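Local coordinates for protein putative peptidyl-arginine deiminase (Chlorobium tepidum, PDB 1XKN) that probably deiminates the guanidino group of agmatine or of peptidyl-arginine by hydrolysis, at residues A[18-23]-A[339-344]; A[49-54]-A[290-295]; A[55-60]-A[83-88]. All blocks are in the same frame, centred on the assembly; numbering follows the deposited sequence.

Contact 1 (A[18-23]-A[339-344])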
loop_
_atom_site.group_PDB
_atom_site.type_symbol
_atom_site.label_atom_id
_atom_site.label_comp_id
_atom_site.label_asym_id
_atom_site.label_seq_id
_atom_site.Cartn_x
_atom_site.Cartn_y
_atom_site.Cartn_z
ATOM N N THR A 18 -3.811 4.955 10.388
ATOM C CA THR A 18 -3.875 4.414 9.036
ATOM C C THR A 18 -4.814 5.358 8.304
ATOM O O THR A 18 -5.847 5.761 8.847
ATOM C CB THR A 18 -4.481 3.000 8.964
ATOM O OG1 THR A 18 -3.606 2.062 9.602
ATOM C CG2 THR A 18 -4.668 2.585 7.498
ATOM N N TRP A 19 -4.442 5.724 7.084
ATOM C CA TRP A 19 -5.259 6.613 6.273
ATOM C C TRP A 19 -6.041 5.877 5.200
ATOM O O TRP A 19 -5.579 4.878 4.647
ATOM C CB TRP A 19 -4.396 7.678 5.600
ATOM C CG TRP A 19 -3.990 8.765 6.528
ATOM C CD1 TRP A 19 -2.985 8.726 7.446
ATOM C CD2 TRP A 19 -4.630 10.038 6.682
ATOM N NE1 TRP A 19 -2.960 9.897 8.170
ATOM C CE2 TRP A 19 -3.961 10.718 7.720
ATOM C CE3 TRP A 19 -5.710 10.665 6.047
ATOM C CZ2 TRP A 19 -4.332 11.998 8.138
ATOM C CZ3 TRP A 19 -6.082 11.942 6.463
ATOM C CH2 TRP A 19 -5.392 12.591 7.502
ATOM N N LEU A 20 -7.230 6.398 4.911
ATOM C CA LEU A 20 -8.122 5.855 3.899
ATOM C C LEU A 20 -8.776 7.018 3.168
ATOM O O LEU A 20 -8.907 8.111 3.720
ATOM C CB LEU A 20 -9.235 5.026 4.544
ATOM C CG LEU A 20 -8.876 3.821 5.409
ATOM C CD1 LEU A 20 -10.148 3.264 6.037
ATOM C CD2 LEU A 20 -8.187 2.767 4.559
ATOM N N SER A 21 -9.180 6.773 1.927
ATOM C CA SER A 21 -9.881 7.767 1.122
ATOM C C SER A 21 -11.203 7.084 0.792
ATOM O O SER A 21 -11.250 6.190 -0.053
ATOM C CB SER A 21 -9.107 8.093 -0.163
ATOM O OG SER A 21 -7.939 8.852 0.107
ATOM N N TRP A 22 -12.265 7.488 1.485
ATOM C CA TRP A 22 -13.586 6.898 1.292
ATOM C C TRP A 22 -13.975 6.865 -0.183
ATOM O O TRP A 22 -13.802 7.849 -0.900
ATOM C CB TRP A 22 -14.629 7.667 2.105
ATOM C CG TRP A 22 -15.859 6.859 2.376
ATOM C CD1 TRP A 22 -17.056 6.933 1.720
ATOM C CD2 TRP A 22 -15.987 5.795 3.326
ATOM N NE1 TRP A 22 -17.918 5.980 2.201
ATOM C CE2 TRP A 22 -17.288 5.266 3.188
ATOM C CE3 TRP A 22 -15.124 5.235 4.280
ATOM C CZ2 TRP A 22 -17.752 4.197 3.969
ATOM C CZ3 TRP A 22 -15.584 4.173 5.057
ATOM C CH2 TRP A 22 -16.888 3.666 4.895
ATOM N N PRO A 23 -14.515 5.727 -0.650
ATOM C CA PRO A 23 -14.921 5.561 -2.050
ATOM C C PRO A 23 -16.134 6.362 -2.500
ATOM O O PRO A 23 -17.087 6.548 -1.747
ATOM C CB PRO A 23 -15.172 4.064 -2.149
ATOM C CG PRO A 23 -15.758 3.762 -0.812
ATOM C CD PRO A 23 -14.816 4.506 0.120
ATOM N N CYS A 339 -3.827 -1.383 -1.406
ATOM C CA CYS A 339 -4.031 -0.254 -2.307
ATOM C C CYS A 339 -4.880 0.871 -1.728
ATOM O O CYS A 339 -4.695 2.030 -2.085
ATOM C CB CYS A 339 -4.675 -0.733 -3.611
ATOM S SG CYS A 339 -3.650 -1.827 -4.608
ATOM N N VAL A 340 -5.808 0.543 -0.836
ATOM C CA VAL A 340 -6.679 1.573 -0.275
ATOM C C VAL A 340 -6.236 2.121 1.077
ATOM O O VAL A 340 -6.940 2.921 1.695
ATOM C CB VAL A 340 -8.141 1.064 -0.165
ATOM C CG1 VAL A 340 -8.653 0.689 -1.543
ATOM C CG2 VAL A 340 -8.222 -0.131 0.783
ATOM N N THR A 341 -5.057 1.712 1.526
ATOM C CA THR A 341 -4.545 2.156 2.816
ATOM C C THR A 341 -3.174 2.805 2.725
ATOM O O THR A 341 -2.474 2.670 1.728
ATOM C CB THR A 341 -4.381 0.957 3.769
ATOM O OG1 THR A 341 -3.494 -0.001 3.166
ATOM C CG2 THR A 341 -5.714 0.287 4.032
ATOM N N HIS A 342 -2.818 3.540 3.770
ATOM C CA HIS A 342 -1.487 4.110 3.883
ATOM C C HIS A 342 -1.250 4.391 5.341
ATOM O O HIS A 342 -1.979 5.151 5.981
ATOM C CB HIS A 342 -1.272 5.387 3.073
ATOM C CG HIS A 342 0.166 5.613 2.729
ATOM N ND1 HIS A 342 1.154 5.713 3.686
ATOM C CD2 HIS A 342 0.798 5.644 1.532
ATOM C CE1 HIS A 342 2.332 5.788 3.092
ATOM N NE2 HIS A 342 2.144 5.746 1.786
ATOM N N GLU A 343 -0.228 3.746 5.873
ATOM C CA GLU A 343 0.096 3.917 7.265
ATOM C C GLU A 343 0.696 5.281 7.546
ATOM O O GLU A 343 1.192 5.967 6.650
ATOM C CB GLU A 343 1.084 2.831 7.711
ATOM C CG GLU A 343 2.500 2.963 7.131
ATOM C CD GLU A 343 2.643 2.415 5.720
ATOM O OE1 GLU A 343 1.627 2.040 5.098
ATOM O OE2 GLU A 343 3.788 2.362 5.220
ATOM N N GLU A 344 0.607 5.674 8.808
ATOM C CA GLU A 344 1.217 6.902 9.279
ATOM C C GLU A 344 2.108 6.392 10.398
ATOM O O GLU A 344 1.618 6.021 11.462
ATOM C CB GLU A 344 0.213 7.890 9.870
ATOM C CG GLU A 344 0.948 9.048 10.559
ATOM C CD GLU A 344 0.046 10.056 11.247
ATOM O OE1 GLU A 344 0.591 10.944 11.939
ATOM O OE2 GLU A 344 -1.190 9.967 11.097
HETATM O O HOH W 1 -8.896 4.339 0.658
#

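Contact 2 (A[49-54]-A[290-295])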
loop_
_atom_site.group_PDB
_atom_site.type_symbol
_atom_site.label_atom_id
_atom_site.label_comp_id
_atom_site.label_asym_id
_atom_site.label_seq_id
_atom_site.Cartn_x
_atom_site.Cartn_y
_atom_site.Cartn_z
ATOM N N ARG A 49 -9.803 -1.281 15.492
ATOM C CA ARG A 49 -9.556 -2.172 16.618
ATOM C C ARG A 49 -8.088 -2.056 17.013
ATOM O O ARG A 49 -7.708 -2.321 18.157
ATOM C CB ARG A 49 -9.845 -3.622 16.223
ATOM C CG ARG A 49 -11.290 -3.915 15.876
ATOM C CD ARG A 49 -11.431 -5.363 15.439
ATOM N NE ARG A 49 -10.984 -6.277 16.488
ATOM C CZ ARG A 49 -10.357 -7.426 16.262
ATOM N NH1 ARG A 49 -10.095 -7.807 15.017
ATOM N NH2 ARG A 49 -9.989 -8.197 17.278
ATOM N N SER A 50 -7.274 -1.632 16.052
ATOM C CA SER A 50 -5.833 -1.524 16.227
ATOM C C SER A 50 -5.267 -0.130 16.472
ATOM O O SER A 50 -4.370 0.049 17.300
ATOM C CB SER A 50 -5.150 -2.119 14.990
ATOM O OG SER A 50 -3.760 -1.861 14.980
ATOM N N GLU A 51 -5.788 0.858 15.754
ATOM C CA GLU A 51 -5.260 2.205 15.873
ATOM C C GLU A 51 -6.231 3.240 15.323
ATOM O O GLU A 51 -7.347 2.912 14.910
ATOM C CB GLU A 51 -3.934 2.282 15.099
ATOM C CG GLU A 51 -4.106 2.101 13.579
ATOM C CD GLU A 51 -3.025 1.248 12.932
ATOM O OE1 GLU A 51 -2.540 1.622 11.840
ATOM O OE2 GLU A 51 -2.669 0.189 13.495
ATOM N N THR A 52 -5.790 4.494 15.331
ATOM C CA THR A 52 -6.577 5.605 14.813
ATOM C C THR A 52 -6.738 5.424 13.310
ATOM O O THR A 52 -5.811 4.978 12.624
ATOM C CB THR A 52 -5.861 6.947 15.064
ATOM O OG1 THR A 52 -5.688 7.142 16.473
ATOM C CG2 THR A 52 -6.671 8.100 14.487
ATOM N N VAL A 53 -7.918 5.766 12.806
ATOM C CA VAL A 53 -8.207 5.662 11.381
ATOM C C VAL A 53 -8.603 7.047 10.876
ATOM O O VAL A 53 -9.597 7.620 11.321
ATOM C CB VAL A 53 -9.373 4.683 11.113
ATOM C CG1 VAL A 53 -9.559 4.491 9.618
ATOM C CG2 VAL A 53 -9.102 3.352 11.799
ATOM N N ASN A 54 -7.802 7.589 9.964
ATOM C CA ASN A 54 -8.066 8.899 9.381
ATOM C C ASN A 54 -8.689 8.673 8.014
ATOM O O ASN A 54 -8.076 8.053 7.145
ATOM C CB ASN A 54 -6.761 9.690 9.250
ATOM C CG ASN A 54 -6.198 10.112 10.594
ATOM O OD1 ASN A 54 -5.081 9.741 10.964
ATOM N ND2 ASN A 54 -6.971 10.894 11.331
ATOM N N TYR A 290 -2.345 -5.592 4.307
ATOM C CA TYR A 290 -1.882 -4.406 5.014
ATOM C C TYR A 290 -1.496 -4.771 6.439
ATOM O O TYR A 290 -2.247 -5.458 7.138
ATOM C CB TYR A 290 -2.974 -3.331 5.043
ATOM C CG TYR A 290 -2.589 -2.110 5.852
ATOM C CD1 TYR A 290 -1.509 -1.308 5.472
ATOM C CD2 TYR A 290 -3.300 -1.754 6.996
ATOM C CE1 TYR A 290 -1.151 -0.181 6.210
ATOM C CE2 TYR A 290 -2.948 -0.626 7.746
ATOM C CZ TYR A 290 -1.878 0.153 7.346
ATOM O OH TYR A 290 -1.538 1.265 8.082
ATOM N N ILE A 291 -0.322 -4.317 6.868
ATOM C CA ILE A 291 0.147 -4.586 8.222
ATOM C C ILE A 291 -0.257 -3.417 9.118
ATOM O O ILE A 291 0.142 -2.282 8.868
ATOM C CB ILE A 291 1.690 -4.711 8.280
ATOM C CG1 ILE A 291 2.179 -5.775 7.295
ATOM C CG2 ILE A 291 2.123 -5.070 9.701
ATOM C CD1 ILE A 291 3.669 -5.658 6.979
ATOM N N ALA A 292 -1.066 -3.691 10.139
ATOM C CA ALA A 292 -1.492 -2.666 11.093
ATOM C C ALA A 292 -0.794 -2.974 12.416
ATOM O O ALA A 292 -0.056 -3.953 12.505
ATOM C CB ALA A 292 -3.007 -2.699 11.265
ATOM N N ASN A 293 -1.027 -2.166 13.447
ATOM C CA ASN A 293 -0.370 -2.400 14.729
ATOM C C ASN A 293 -0.688 -3.741 15.383
ATOM O O ASN A 293 0.217 -4.466 15.788
ATOM C CB ASN A 293 -0.693 -1.270 15.716
ATOM C CG ASN A 293 -0.005 0.034 15.364
ATOM O OD1 ASN A 293 0.830 0.092 14.459
ATOM N ND2 ASN A 293 -0.347 1.094 16.091
ATOM N N THR A 294 -1.969 -4.081 15.479
ATOM C CA THR A 294 -2.357 -5.331 16.131
ATOM C C THR A 294 -2.920 -6.394 15.199
ATOM O O THR A 294 -3.195 -7.517 15.628
ATOM C CB THR A 294 -3.414 -5.082 17.215
ATOM O OG1 THR A 294 -4.636 -4.666 16.597
ATOM C CG2 THR A 294 -2.947 -4.006 18.167
ATOM N N VAL A 295 -3.100 -6.044 13.933
ATOM C CA VAL A 295 -3.662 -6.992 12.985
ATOM C C VAL A 295 -3.071 -6.840 11.599
ATOM O O VAL A 295 -2.495 -5.809 11.257
ATOM C CB VAL A 295 -5.198 -6.816 12.858
ATOM C CG1 VAL A 295 -5.875 -7.093 14.192
ATOM C CG2 VAL A 295 -5.526 -5.400 12.389
#

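Contact 3 (A[55-60]-A[83-88])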
loop_
_atom_site.group_PDB
_atom_site.type_symbol
_atom_site.label_atom_id
_atom_site.label_comp_id
_atom_site.label_asym_id
_atom_site.label_seq_id
_atom_site.Cartn_x
_atom_site.Cartn_y
_atom_site.Cartn_z
ATOM N N ILE A 55 -9.905 9.177 7.824
ATOM C CA ILE A 55 -10.618 8.981 6.566
ATOM C C ILE A 55 -10.903 10.271 5.810
ATOM O O ILE A 55 -11.452 11.221 6.369
ATOM C CB ILE A 55 -11.961 8.258 6.812
ATOM C CG1 ILE A 55 -11.706 6.942 7.556
ATOM C CG2 ILE A 55 -12.675 8.012 5.485
ATOM C CD1 ILE A 55 -12.951 6.132 7.831
ATOM N N ASN A 56 -10.533 10.296 4.532
ATOM C CA ASN A 56 -10.772 11.464 3.697
ATOM C C ASN A 56 -12.153 11.363 3.061
ATOM O O ASN A 56 -12.494 10.347 2.452
ATOM C CB ASN A 56 -9.728 11.570 2.579
ATOM C CG ASN A 56 -8.326 11.755 3.099
ATOM O OD1 ASN A 56 -8.085 12.562 3.993
ATOM N ND2 ASN A 56 -7.383 11.021 2.519
ATOM N N VAL A 57 -12.943 12.418 3.218
ATOM C CA VAL A 57 -14.278 12.478 2.638
ATOM C C VAL A 57 -14.431 13.834 1.958
ATOM O O VAL A 57 -13.739 14.792 2.306
ATOM C CB VAL A 57 -15.380 12.309 3.706
ATOM C CG1 VAL A 57 -15.352 10.891 4.262
ATOM C CG2 VAL A 57 -15.179 13.318 4.827
ATOM N N LEU A 58 -15.339 13.915 0.992
ATOM C CA LEU A 58 -15.560 15.149 0.240
ATOM C C LEU A 58 -16.457 16.162 0.934
ATOM O O LEU A 58 -16.293 17.368 0.758
ATOM C CB LEU A 58 -16.177 14.821 -1.122
ATOM C CG LEU A 58 -15.351 13.998 -2.110
ATOM C CD1 LEU A 58 -16.215 13.603 -3.301
ATOM C CD2 LEU A 58 -14.159 14.811 -2.559
ATOM N N ASP A 59 -17.406 15.673 1.721
ATOM C CA ASP A 59 -18.347 16.551 2.389
ATOM C C ASP A 59 -19.010 15.874 3.581
ATOM O O ASP A 59 -18.766 14.701 3.857
ATOM C CB ASP A 59 -19.405 17.001 1.379
ATOM C CG ASP A 59 -19.915 15.854 0.520
ATOM O OD1 ASP A 59 -20.384 14.846 1.087
ATOM O OD2 ASP A 59 -19.842 15.957 -0.722
ATOM N N ASP A 60 -19.854 16.623 4.282
ATOM C CA ASP A 60 -20.550 16.107 5.454
ATOM C C ASP A 60 -21.467 14.936 5.115
ATOM O O ASP A 60 -21.603 14.002 5.906
ATOM C CB ASP A 60 -21.356 17.226 6.114
ATOM C CG ASP A 60 -20.475 18.255 6.799
ATOM O OD1 ASP A 60 -19.244 18.230 6.584
ATOM O OD2 ASP A 60 -21.015 19.094 7.553
ATOM N N ILE A 83 -11.990 6.717 14.852
ATOM C CA ILE A 83 -12.185 7.021 13.442
ATOM C C ILE A 83 -12.420 8.517 13.267
ATOM O O ILE A 83 -13.463 9.052 13.650
ATOM C CB ILE A 83 -13.356 6.205 12.860
ATOM C CG1 ILE A 83 -13.041 4.712 12.993
ATOM C CG2 ILE A 83 -13.587 6.583 11.401
ATOM C CD1 ILE A 83 -14.104 3.783 12.464
ATOM N N VAL A 84 -11.420 9.183 12.700
ATOM C CA VAL A 84 -11.455 10.624 12.483
ATOM C C VAL A 84 -11.613 10.973 11.005
ATOM O O VAL A 84 -10.831 10.522 10.161
ATOM C CB VAL A 84 -10.156 11.284 13.000
ATOM C CG1 VAL A 84 -10.243 12.791 12.864
ATOM C CG2 VAL A 84 -9.913 10.885 14.450
ATOM N N PHE A 85 -12.619 11.787 10.696
ATOM C CA PHE A 85 -12.874 12.202 9.317
ATOM C C PHE A 85 -12.233 13.536 8.979
ATOM O O PHE A 85 -12.169 14.440 9.810
ATOM C CB PHE A 85 -14.382 12.287 9.054
ATOM C CG PHE A 85 -15.076 10.963 9.113
ATOM C CD1 PHE A 85 -15.466 10.422 10.332
ATOM C CD2 PHE A 85 -15.281 10.223 7.953
ATOM C CE1 PHE A 85 -16.047 9.159 10.395
ATOM C CE2 PHE A 85 -15.862 8.960 8.006
ATOM C CZ PHE A 85 -16.243 8.425 9.230
ATOM N N HIS A 86 -11.760 13.648 7.743
ATOM C CA HIS A 86 -11.135 14.871 7.271
ATOM C C HIS A 86 -11.764 15.272 5.955
ATOM O O HIS A 86 -11.930 14.438 5.064
ATOM C CB HIS A 86 -9.632 14.672 7.064
ATOM C CG HIS A 86 -8.908 14.251 8.301
ATOM N ND1 HIS A 86 -8.923 12.953 8.767
ATOM C CD2 HIS A 86 -8.186 14.965 9.195
ATOM C CE1 HIS A 86 -8.241 12.889 9.897
ATOM N NE2 HIS A 86 -7.784 14.095 10.179
ATOM N N ARG A 87 -12.132 16.544 5.842
ATOM C CA ARG A 87 -12.718 17.039 4.611
ATOM C C ARG A 87 -11.553 17.304 3.674
ATOM O O ARG A 87 -10.973 18.391 3.672
ATOM C CB ARG A 87 -13.504 18.332 4.859
ATOM C CG ARG A 87 -14.171 18.867 3.601
ATOM C CD ARG A 87 -14.928 20.167 3.846
ATOM N NE ARG A 87 -16.176 19.959 4.576
ATOM C CZ ARG A 87 -17.107 20.896 4.738
ATOM N NH1 ARG A 87 -16.930 22.104 4.220
ATOM N NH2 ARG A 87 -18.217 20.624 5.409
ATOM N N ILE A 88 -11.193 16.280 2.909
ATOM C CA ILE A 88 -10.096 16.349 1.957
ATOM C C ILE A 88 -10.577 15.698 0.664
ATOM O O ILE A 88 -10.839 14.494 0.623
ATOM C CB ILE A 88 -8.850 15.602 2.491
ATOM C CG1 ILE A 88 -8.306 16.316 3.734
ATOM C CG2 ILE A 88 -7.777 15.534 1.410
ATOM C CD1 ILE A 88 -7.006 15.730 4.269
HETATM O O HOH W 2 -16.964 17.235 5.390
#

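Contact 1 (A[18-23]-A[339-344])
Trp19 and His342 face each other as an antiparallel hydrogen-bonded pair, and Thr18 and Glu343 follow as the non-hydrogen-bonded pair. The bond from Trp19 N to His342 O is short, at 2.8 Å. The return bond, from His342 N to Trp19 O, is weak at 3.2 Å. The pairing is therefore uneven, and the CA-H of Thr341 also points at Trp19 O.

The side chain of Trp19 can be followed outward. Trp19 CB lies 3.5 Å from His342 O, which reaches the indole at its edge and in its plane. With CG beside the backbone N (chi1 -77°), Trp19 CG stays 4.2 Å from His342 O. CD1 then passes Glu344 CB. At the tip, Trp19 NE1 makes a weak hydrogen bond to Glu344 OE2, 3.4 Å long. The carboxylate is turned 36° from the indole plane. Glu344 arrives with an extended chain, and its OE2 is also bonded by Ser17 and Gln144. Its OE1 forms a salt bridge with Lys113. The acid has several partners, and Trp19 is a weak one.

Next along, Leu20 and Thr341 run side by side, pointing the same way, with Leu20 CD2 3.5 Å from Thr341 CG2. Leu20 CD2 also lies 3.1 Å from Val340 O, a tight approach. A water joins Ser21 N, which donates to it, with Val340 O.

All the residues that touch here are buried. The first and last strands of this sheet's chain order, 15-21 and 342-345, are joined. Closing a module with strands from both ends of the chain is consistent with the alpha/beta propeller of the guanidino-modifying enzyme superfamily.

Contact 2 (A[49-54]-A[290-295])
Ser50 and Thr294 bring the backbones closest, with CA atoms 5.2 Å apart, and the hydrogen bonds across the contact run from backbone N-H groups to side-chain oxygens. The partner is a type I beta turn with Asn293 and Thr294 at its corners. It joins strands 290-291 and 295-300 of one sheet. Ala292 N gives a hydrogen bond to Val295 O, a bond between the two residues that flank the turn's corners. The turn packs on the link between helix 36-50 and strand 52-57, which belongs to a different sheet.

Two side-chain oxygens receive the turn. Ser50 OG, anti to its backbone N (chi1 171°), accepts from Thr294 N at 2.9 Å. Ser50 OG also donates to Glu51 OE2, at 2.8 Å. Glu51 OE2 accepts a second bond from Asn293 N, which is nearly straight at 168° and uses the syn lone pair. Ser50 OG meets the same oxygen on the anti side, somewhat out of the carboxylate plane. One carboxylate oxygen is thus gripped from both its sides, and this should fix the rotation of the group.

The chain of Glu51 is bent at chi2. It crosses Asn293 at about a right angle, with the carboxylate and amide planes 43° apart. Its other oxygen, OE1, is taken by Thr18 and His15. Tyr290 points tip to tip at OE1, and its hydroxyl is bonded to Thr18. Asn293 OD1 accepts from His15 N. Ala292 CB rests 3.7 Å from Glu51 OE2. At the outer side, Thr294 OG1 sits just 3.1 Å from Ser50 CB.

Contact 3 (A[55-60]-A[83-88])
Ile55 and Val57 pair in parallel with strand 83-87 as part of a beta-alpha-beta unit, strand 52-57, helix 60-73 and strand 83-87. Ile55 N binds Val84 O, and Ile55 O accepts from His86 N at 2.8 Å. Val57 N binds His86 O almost straight on, with an angle of 168°. The last bond, Ile88 N to Val57 O, is weak, and here strand 83-87 ends in an inverse gamma turn centred on Arg87.

On one face, Ile55 and Phe85 lie side by side. Val57 CG1 comes to the ring edge, 3.8 Å from Phe85 CD2. Ile55 CD1 reaches on to Ile83 CG2, at 3.7 Å. Helix 60-73 packs on this face, with Ala66 against Phe85 and Leu70 against Ile83.

Asn56 and His86 are on the other face, and Ile88, just past the strand, packs against Asn56. Asn56 ND2 is bonded to Ser21 OG, which would help to fix the amide's rotation. Asn56 OD1 is left against Ile88 CD1 at 3.4 Å, buried and without a polar partner in the model.

At the surface, Asp59 caps the start of helix 60-73 through Met62 N. Arg87 is extended as far as CD, and the bend at chi3 (-74°) places NE, which a water joins to Asp60 OD1. Arg87 NH2 makes a salt bridge to Asp60 OD1, 2.9 Å, coming from above the carboxylate plane.

In the fold
Contacts 1 and 3 lie in one sheet, ordered 83-87, 52-57, 15-21, 342-345. They form its two outer pairings, antiparallel for contact 1 and parallel for contact 3. Backbone bonds such as Leu20 O to Asn56 N fill the gap between them. The segment of contact 2 runs into strand 52-57, which contact 3 uses, but its touching residues lie before that strand and meet a turn of another sheet. Contact 1 is fully buried, while the other two run from buried to exposed residues. Contact 1 combines backbone pairing with a weak indole-carboxylate bond. Contact 3 adds an apolar face and a surface salt bridge. Contact 2 sets N-H groups on side-chain oxygens.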